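Local coordinates for protein caspase-3 (Porites astreoides, PDB 6WI4) that probably acts in coral apoptosis as a caspase, a cysteine protease that cleaves substrate proteins after aspartate, at residues A[12-17]-A[45-50]. Residues are numbered along the deposited sequence; the frame is centred on the assembly and turned at random.
Sequences GIAVII and KLFRAL
Phe47, near the end of helix 36-49, lays its side chain against Ala14 and Ile16 of strand 13-18. No hydrogen bond joins segments 12-17 and 45-50. The contact is small, 134 Å² summed over both sides, and all three residues are buried. The backbones come nearest at Ala14 and Phe47, whose CA atoms are 6.7 Å apart. Phe47 can be followed outward from the helix. Its CB meets the methyl CB of Ala14 at 3.9 Å. CG comes next and is still on that methyl, at 4.0 Å. The first torsion sets CG anti to the carbonyl carbon, beside the backbone N (chi1 -66°), and this swings the ring in over the strand at a slant, so that its CD2 and CE2 side reaches Ile16. CD2 is where the two strand residues share the ring: Phe47 CD2 lies 3.9 Å from Ala14 CB and 4.0 Å from Ile16 CD1. Further out, Phe47 CE2 meets Ile16 CG1 at 4.1 Å. Both aliphatic groups approach the ring obliquely. Ile16 holds CG1 anti to its own carbonyl carbon (chi1 -58°), which brings the CG1-CD1 arm to the CD2 side of the ring. The small methyl of Ala14 probably helps the helix come close here. Replacing Phe47 with an alanine would probably leave Ile16 CG1 and CD1 without their aromatic partner and open a gap between helix and strand. Ile84 and Val54, from the strands on either side of 13-18, also touch Phe47. The CB of Val15 points away from helix 36-49, and its side chain touches Ile68 and Met72 of helix 62-73 on the opposite face of the sheet. The contact is thus apolar helix-on-sheet packing within the beta-alpha-beta unit of strand 13-18, helix 36-49 and strand 53-58, part of the alpha/beta sandwich of the caspase fold.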
loop_
_atom_site.group_PDB
_atom_site.type_symbol
_atom_site.label_atom_id
_atom_site.label_comp_id
_atom_site.label_asym_id
_atom_site.label_seq_id
_atom_site.Cartn_x
_atom_site.Cartn_y
_atom_site.Cartn_z
ATOM N N GLY A 12 13.792 5.428 6.886
ATOM C CA GLY A 12 12.697 5.161 7.788
ATOM C C GLY A 12 12.379 3.683 7.762
ATOM O O GLY A 12 13.070 2.893 7.121
ATOM N N ILE A 13 11.328 3.335 8.476
ATOM C CA ILE A 13 10.850 1.959 8.531
ATOM C C ILE A 13 9.787 1.777 7.463
ATOM O O ILE A 13 8.970 2.678 7.218
ATOM C CB ILE A 13 10.300 1.627 9.927
ATOM C CG1 ILE A 13 11.403 1.788 10.980
ATOM C CG2 ILE A 13 9.718 0.208 9.970
ATOM C CD1 ILE A 13 10.875 1.865 12.386
ATOM N N ALA A 14 9.794 0.609 6.821
ATOM C CA ALA A 14 8.761 0.233 5.860
ATOM C C ALA A 14 8.177 -1.101 6.294
ATOM O O ALA A 14 8.880 -2.114 6.294
ATOM C CB ALA A 14 9.322 0.137 4.439
ATOM N N VAL A 15 6.915 -1.100 6.660
ATOM C CA VAL A 15 6.208 -2.302 7.089
ATOM C C VAL A 15 5.496 -2.938 5.900
ATOM O O VAL A 15 4.842 -2.247 5.111
ATOM C CB VAL A 15 5.193 -1.967 8.196
ATOM C CG1 VAL A 15 4.345 -3.194 8.527
ATOM C CG2 VAL A 15 5.903 -1.420 9.425
ATOM N N ILE A 16 5.599 -4.263 5.780
ATOM C CA ILE A 16 4.800 -5.051 4.839
ATOM C C ILE A 16 4.053 -6.107 5.627
ATOM O O ILE A 16 4.681 -6.961 6.266
ATOM C CB ILE A 16 5.663 -5.725 3.762
ATOM C CG1 ILE A 16 6.453 -4.686 2.978
ATOM C CG2 ILE A 16 4.789 -6.575 2.837
ATOM C CD1 ILE A 16 7.528 -5.330 2.104
ATOM N N ILE A 17 2.728 -6.079 5.555
ATOM C CA ILE A 17 1.884 -7.117 6.129
ATOM C C ILE A 17 1.274 -7.894 4.974
ATOM O O ILE A 17 0.570 -7.327 4.135
ATOM C CB ILE A 17 0.818 -6.527 7.061
ATOM C CG1 ILE A 17 1.509 -5.882 8.275
ATOM C CG2 ILE A 17 -0.141 -7.624 7.510
ATOM C CD1 ILE A 17 0.597 -5.020 9.125
ATOM N N LYS A 45 11.897 -5.868 -1.870
ATOM C CA LYS A 45 13.037 -5.494 -2.697
ATOM C C LYS A 45 13.004 -4.004 -3.026
ATOM O O LYS A 45 14.021 -3.304 -2.910
ATOM C CB LYS A 45 13.028 -6.347 -3.969
ATOM C CG LYS A 45 14.154 -6.059 -4.938
ATOM C CD LYS A 45 14.093 -6.977 -6.163
ATOM C CE LYS A 45 15.119 -6.535 -7.205
ATOM N NZ LYS A 45 15.087 -7.410 -8.406
ATOM N N LEU A 46 11.822 -3.487 -3.373
ATOM C CA LEU A 46 11.688 -2.077 -3.717
ATOM C C LEU A 46 11.964 -1.176 -2.517
ATOM O O LEU A 46 12.728 -0.212 -2.614
ATOM C CB LEU A 46 10.286 -1.815 -4.266
ATOM C CG LEU A 46 9.959 -0.340 -4.468
ATOM C CD1 LEU A 46 10.886 0.288 -5.512
ATOM C CD2 LEU A 46 8.496 -0.152 -4.851
ATOM N N PHE A 47 11.338 -1.467 -1.375
ATOM C CA PHE A 47 11.503 -0.589 -0.222
ATOM C C PHE A 47 12.937 -0.618 0.307
ATOM O O PHE A 47 13.438 0.408 0.767
ATOM C CB PHE A 47 10.507 -0.972 0.877
ATOM C CG PHE A 47 9.055 -0.729 0.509
ATOM C CD1 PHE A 47 8.697 0.195 -0.462
ATOM C CD2 PHE A 47 8.052 -1.435 1.161
ATOM C CE1 PHE A 47 7.361 0.408 -0.788
ATOM C CE2 PHE A 47 6.726 -1.225 0.856
ATOM C CZ PHE A 47 6.375 -0.296 -0.126
ATOM N N ARG A 48 13.623 -1.761 0.216
ATOM C CA ARG A 48 15.052 -1.779 0.538
ATOM C C ARG A 48 15.844 -0.889 -0.413
ATOM O O ARG A 48 16.747 -0.158 0.017
ATOM C CB ARG A 48 15.587 -3.215 0.492
ATOM C CG ARG A 48 15.127 -4.060 1.666
ATOM C CD ARG A 48 15.872 -5.398 1.772
ATOM N NE ARG A 48 15.728 -6.228 0.574
ATOM C CZ ARG A 48 14.842 -7.213 0.444
ATOM N NH1 ARG A 48 14.012 -7.492 1.444
ATOM N NH2 ARG A 48 14.783 -7.916 -0.684
ATOM N N ALA A 49 15.530 -0.952 -1.711
ATOM C CA ALA A 49 16.231 -0.129 -2.692
ATOM C C ALA A 49 15.966 1.356 -2.492
ATOM O O ALA A 49 16.806 2.187 -2.862
ATOM C CB ALA A 49 15.836 -0.555 -4.098
ATOM N N LEU A 50 14.811 1.716 -1.925
ATOM C CA LEU A 50 14.532 3.104 -1.587
ATOM C C LEU A 50 15.153 3.517 -0.254
ATOM O O LEU A 50 14.910 4.638 0.210
ATOM C CB LEU A 50 13.016 3.337 -1.558
ATOM C CG LEU A 50 12.262 3.046 -2.851
ATOM C CD1 LEU A 50 10.763 3.218 -2.620
ATOM C CD2 LEU A 50 12.737 3.965 -3.958
#